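Adhesin competence repressor (Streptococcus pyogenes serotype M3, PDB 5JLU) represses transcription as a zinc-responsive, DNA-binding regulator of the MarR family, sensing zinc ions bound to the protein. Local coordinates at residues A[41-46]-A[72-77]. Residues are numbered along the deposited sequence; the frame is centred on the assembly and turned at random.
Sequences NTQEHI and TKAIKS. With ZN (zinc ion), chain B.
Within the winged helix-turn-helix domain of this MarR-family repressor, Q43 and I46 of helix 41-52 meet helix 68-80, Q43 at A74 and S77, I46 at A74, the axes of the two short segments passing 9.7 Å apart at 79°. The CA atoms of Q43 and A74, 5.8 Å from each other, are the nearest CA pair of the two segments. Here the methyl of A74 is met from two directions roughly at right angles: its CB lies 3.6 Å from I46 CD1 and 3.7 Å from Q43 CG.

Beyond CG the Q43 chain runs extended (chi2 173°), which carries its amide past the methyl to the backbone of 72-77. NE2 gives a nearly straight bond to A74 O at 3.3 Å, entering in the carbonyl plane on a lone pair, and a shorter, more bent one (N-H...acceptor angle 141°) to S77 OG at 2.8 Å. Both acceptors sit close to the amide plane, on different sides of NE2, which suits one N-H each; together the bonds should restrain the amide's rotation.

By its position in the fold, helix 68-80 corresponds to the recognition helix of MarR proteins, with helix 57-64 before it and the strands of the wing after it; L60 of helix 57-64 touches both I46 and I75. From a different face of helix 41-52, H45 NE2 binds zinc at 2.1 Å, with H111 and H115 completing the protein ligands. A zinc-bound water donates hydrogen bonds to N41 OD1 and E44 OE1. T42 rests CG2 near A74 CB at 4.1 Å, while its OG1 bonds E23 of the second subunit.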
loop_
_atom_site.group_PDB
_atom_site.type_symbol
_atom_site.label_atom_id
_atom_site.label_comp_id
_atom_site.label_asym_id
_atom_site.label_seq_id
_atom_site.Cartn_x
_atom_site.Cartn_y
_atom_site.Cartn_z
ATOM N N ASN A 41 3.905 -7.737 -2.698
ATOM C CA ASN A 41 4.816 -7.168 -1.720
ATOM C C ASN A 41 5.143 -8.186 -0.634
ATOM O O ASN A 41 6.281 -8.257 -0.164
ATOM C CB ASN A 41 4.225 -5.914 -1.098
ATOM C CG ASN A 41 4.116 -4.790 -2.118
ATOM O OD1 ASN A 41 5.106 -4.096 -2.422
ATOM N ND2 ASN A 41 2.933 -4.617 -2.682
ATOM N N THR A 42 4.179 -9.015 -0.324
ATOM C CA THR A 42 4.350 -10.010 0.709
ATOM C C THR A 42 5.435 -10.930 0.253
ATOM O O THR A 42 6.326 -11.243 1.001
ATOM C CB THR A 42 3.068 -10.824 0.904
ATOM O OG1 THR A 42 2.041 -9.954 1.347
ATOM C CG2 THR A 42 3.229 -11.909 1.912
ATOM N N GLN A 43 5.335 -11.365 -0.984
ATOM C CA GLN A 43 6.324 -12.268 -1.536
ATOM C C GLN A 43 7.667 -11.622 -1.668
ATOM O O GLN A 43 8.661 -12.268 -1.322
ATOM C CB GLN A 43 5.871 -12.860 -2.883
ATOM C CG GLN A 43 4.663 -13.766 -2.799
ATOM C CD GLN A 43 4.181 -14.178 -4.219
ATOM O OE1 GLN A 43 4.124 -13.349 -5.152
ATOM N NE2 GLN A 43 3.907 -15.452 -4.393
ATOM N N GLU A 44 7.732 -10.343 -2.059
ATOM C CA GLU A 44 9.054 -9.700 -2.120
ATOM C C GLU A 44 9.692 -9.556 -0.736
ATOM O O GLU A 44 10.924 -9.595 -0.625
ATOM C CB GLU A 44 8.984 -8.279 -2.705
ATOM C CG GLU A 44 8.699 -8.215 -4.176
ATOM C CD GLU A 44 8.373 -6.788 -4.685
ATOM O OE1 GLU A 44 7.704 -5.971 -4.005
ATOM O OE2 GLU A 44 8.838 -6.436 -5.760
ATOM N N HIS A 45 8.871 -9.344 0.307
ATOM C CA HIS A 45 9.395 -9.177 1.632
ATOM C C HIS A 45 9.745 -10.510 2.302
ATOM O O HIS A 45 10.663 -10.549 3.100
ATOM C CB HIS A 45 8.519 -8.264 2.497
ATOM C CG HIS A 45 8.755 -6.872 2.104
ATOM N ND1 HIS A 45 9.695 -6.095 2.732
ATOM C CD2 HIS A 45 8.393 -6.207 0.986
ATOM C CE1 HIS A 45 9.851 -4.974 2.059
ATOM N NE2 HIS A 45 9.067 -5.017 0.999
ATOM N N ILE A 46 9.080 -11.586 1.891
ATOM C CA ILE A 46 9.570 -12.925 2.220
ATOM C C ILE A 46 10.966 -13.140 1.618
ATOM O O ILE A 46 11.914 -13.604 2.296
ATOM C CB ILE A 46 8.587 -14.009 1.747
ATOM C CG1 ILE A 46 7.369 -13.954 2.668
ATOM C CG2 ILE A 46 9.234 -15.413 1.722
ATOM C CD1 ILE A 46 6.184 -14.788 2.164
ATOM N N THR A 72 2.043 -19.241 4.076
ATOM C CA THR A 72 1.957 -20.545 3.405
ATOM C C THR A 72 1.484 -20.393 1.969
ATOM O O THR A 72 2.021 -21.003 1.065
ATOM C CB THR A 72 0.943 -21.452 4.156
ATOM O OG1 THR A 72 1.458 -21.706 5.460
ATOM C CG2 THR A 72 0.751 -22.848 3.471
ATOM N N LYS A 73 0.480 -19.570 1.777
ATOM C CA LYS A 73 0.010 -19.216 0.448
ATOM C C LYS A 73 1.114 -18.525 -0.432
ATOM O O LYS A 73 1.416 -18.979 -1.520
ATOM C CB LYS A 73 -1.242 -18.348 0.606
ATOM C CG LYS A 73 -2.024 -18.127 -0.675
ATOM C CD LYS A 73 -3.518 -18.467 -0.488
ATOM C CE LYS A 73 -4.268 -18.487 -1.817
ATOM N NZ LYS A 73 -4.065 -17.191 -2.526
ATOM N N ALA A 74 1.741 -17.474 0.076
ATOM C CA ALA A 74 2.811 -16.778 -0.641
ATOM C C ALA A 74 4.001 -17.681 -0.943
ATOM O O ALA A 74 4.534 -17.652 -2.051
ATOM C CB ALA A 74 3.314 -15.599 0.172
ATOM N N ILE A 75 4.365 -18.532 0.005
ATOM C CA ILE A 75 5.418 -19.513 -0.243
ATOM C C ILE A 75 5.057 -20.597 -1.290
ATOM O O ILE A 75 5.894 -20.930 -2.158
ATOM C CB ILE A 75 5.912 -20.149 1.036
ATOM C CG1 ILE A 75 6.716 -19.128 1.878
ATOM C CG2 ILE A 75 6.820 -21.341 0.719
ATOM C CD1 ILE A 75 7.050 -19.615 3.258
ATOM N N LYS A 76 3.844 -21.122 -1.271
ATOM C CA LYS A 76 3.458 -22.053 -2.343
ATOM C C LYS A 76 3.600 -21.447 -3.757
ATOM O O LYS A 76 4.173 -22.048 -4.691
ATOM C CB LYS A 76 2.060 -22.547 -2.121
ATOM C CG LYS A 76 1.998 -23.704 -1.135
ATOM C CD LYS A 76 0.538 -24.084 -0.825
ATOM C CE LYS A 76 0.610 -25.056 0.387
ATOM N NZ LYS A 76 -0.765 -25.381 0.898
ATOM N N SER A 77 3.123 -20.229 -3.903
ATOM C CA SER A 77 3.249 -19.553 -5.219
ATOM C C SER A 77 4.712 -19.299 -5.567
ATOM O O SER A 77 5.132 -19.422 -6.702
ATOM C CB SER A 77 2.414 -18.245 -5.181
ATOM O OG SER A 77 2.788 -17.358 -6.167
HETATM ZN ZN ZN B . 9.133 -3.815 -0.745
HETATM O O HOH W 1 7.499 -4.887 -1.754
HETATM O O HOH W 2 7.601 -2.561 0.155
HETATM O O HOH W 3 9.043 -2.520 -2.300
#